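Local atomic coordinates of sugar ABC transporter substrate-binding protein, BlMnBP1 (Bifidobacterium animalis subsp. lactis ATCC 27673, PDB entry 6I5R), a protein that binds manno-oligosaccharides such as mannobiose and probably delivers them to its ABC transporter, which supports growth on beta-mannan. Residues 83-88 with 101-106. Numbering follows the deposited sequence.
Sequences YADSAL and MMIPAV. With ZN (zinc ion), chain P.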
# COMPACT_ATOMS: atom_id res chain seq x y z
N TYR A 83 9.10 1.02 9.92
CA TYR A 83 9.55 -0.11 9.12
C TYR A 83 10.28 0.34 7.85
O TYR A 83 11.39 -0.12 7.56
CB TYR A 83 8.39 -1.04 8.74
CG TYR A 83 8.97 -2.14 7.86
CD1 TYR A 83 9.75 -3.14 8.42
CD2 TYR A 83 8.83 -2.12 6.47
CE1 TYR A 83 10.33 -4.12 7.63
CE2 TYR A 83 9.42 -3.09 5.67
CZ TYR A 83 10.16 -4.10 6.27
OH TYR A 83 10.76 -5.09 5.51
N ALA A 84 9.64 1.20 7.04
CA ALA A 84 10.25 1.58 5.77
C ALA A 84 11.69 2.02 5.96
O ALA A 84 12.59 1.60 5.21
CB ALA A 84 9.44 2.69 5.12
N ASP A 85 11.94 2.84 6.97
CA ASP A 85 13.26 3.41 7.18
C ASP A 85 14.25 2.35 7.66
O ASP A 85 15.37 2.26 7.15
CB ASP A 85 13.16 4.56 8.18
CG ASP A 85 12.39 5.79 7.63
OD1 ASP A 85 12.37 6.03 6.40
OD2 ASP A 85 11.82 6.56 8.45
N SER A 86 13.83 1.50 8.59
CA SER A 86 14.74 0.49 9.13
C SER A 86 15.05 -0.61 8.12
O SER A 86 16.20 -1.07 8.03
CB SER A 86 14.20 -0.09 10.43
OG SER A 86 12.96 -0.69 10.23
N ALA A 87 14.06 -1.03 7.32
CA ALA A 87 14.34 -1.97 6.24
C ALA A 87 15.33 -1.40 5.22
O ALA A 87 16.20 -2.13 4.71
CB ALA A 87 13.05 -2.38 5.54
N LEU A 88 15.21 -0.12 4.87
CA LEU A 88 16.13 0.41 3.88
C LEU A 88 17.54 0.48 4.46
O LEU A 88 18.52 0.15 3.79
CB LEU A 88 15.67 1.75 3.38
CG LEU A 88 16.30 2.13 2.05
CD1 LEU A 88 15.85 1.26 0.91
CD2 LEU A 88 15.93 3.57 1.79
N MET A 101 12.69 -9.83 3.80
CA MET A 101 12.07 -8.60 4.27
C MET A 101 10.94 -8.21 3.32
O MET A 101 10.84 -8.72 2.20
CB MET A 101 13.06 -7.43 4.39
CG MET A 101 13.58 -6.92 3.08
SD MET A 101 14.33 -5.27 3.18
CE MET A 101 15.70 -5.63 4.32
N MET A 102 10.08 -7.30 3.78
CA MET A 102 9.14 -6.67 2.87
C MET A 102 9.91 -5.56 2.15
O MET A 102 10.54 -4.71 2.79
CB MET A 102 7.91 -6.14 3.61
CG MET A 102 7.28 -7.13 4.55
SD MET A 102 7.04 -8.83 3.94
CE MET A 102 5.73 -8.63 2.70
N ILE A 103 9.88 -5.59 0.83
CA ILE A 103 10.71 -4.71 0.01
C ILE A 103 10.34 -3.25 0.28
O ILE A 103 9.17 -2.86 0.14
CB ILE A 103 10.55 -5.03 -1.48
CG1 ILE A 103 11.01 -6.45 -1.74
CG2 ILE A 103 11.30 -4.02 -2.30
CD1 ILE A 103 10.62 -7.00 -3.07
N PRO A 104 11.32 -2.44 0.69
CA PRO A 104 11.08 -1.02 0.95
C PRO A 104 11.20 -0.22 -0.35
O PRO A 104 11.01 -0.77 -1.43
CB PRO A 104 12.19 -0.65 1.92
CG PRO A 104 13.31 -1.59 1.54
CD PRO A 104 12.66 -2.87 1.16
N ALA A 105 11.48 1.09 -0.22
CA ALA A 105 11.44 1.95 -1.40
C ALA A 105 12.75 1.89 -2.16
O ALA A 105 13.68 2.69 -1.89
CB ALA A 105 11.07 3.37 -0.97
N VAL A 106 12.79 0.95 -3.13
CA VAL A 106 13.98 0.57 -3.91
C VAL A 106 13.69 0.71 -5.39
O VAL A 106 12.68 0.19 -5.86
CB VAL A 106 14.44 -0.87 -3.59
CG1 VAL A 106 15.65 -1.21 -4.36
CG2 VAL A 106 14.61 -1.02 -2.11
ZN ZN P . 10.09 7.70 8.28
O HOH W 1 11.81 2.30 2.59
O HOH W 2 10.51 7.77 6.49
O HOH W 3 12.03 8.45 8.09
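The first turn and a half of helix 83-93 packs against the end of strand 100-102 and the chain that follows it. Tyr83 reaches across with chi1 in the t rotamer. Its CA-to-CB bond points sideways, yet its OH donates a hydrogen bond to Met102 O at 2.8 Å. The bond lies near the ring plane and ties the helix start to the strand backbone. Ala87 and Leu88 make apolar contacts. Met101, p at chi1 and t at chi2, brings SD to 3.9 Å from Ala87 CB. The Pro104 ring fits between Ala87 and Leu88: its CG lies 4.1 Å from Ala87 CB and 3.9 Å from Leu88 CD1. Leu88, t at chi1 and p at chi2, also sets CD1 4.0 Å from Val106 CG2. Water 1 bridges Ala84 O (2.8 Å) and Ala105 N (3.1 Å). The CA-to-CB bond of Asp85 points away from 101-106, and its OD2 binds the zinc ion at 2.1 Å. The contact lies near the sugar pocket of this periplasmic-binding-protein fold, and the Tyr83 side chain is about 5 Å from a bound mannose. Tyr321 of strand 314-325 meets the Tyr83 ring edge-to-face. That strand pairs antiparallel with strand 100-102, whose other neighbour, strand 38-44, runs parallel to it.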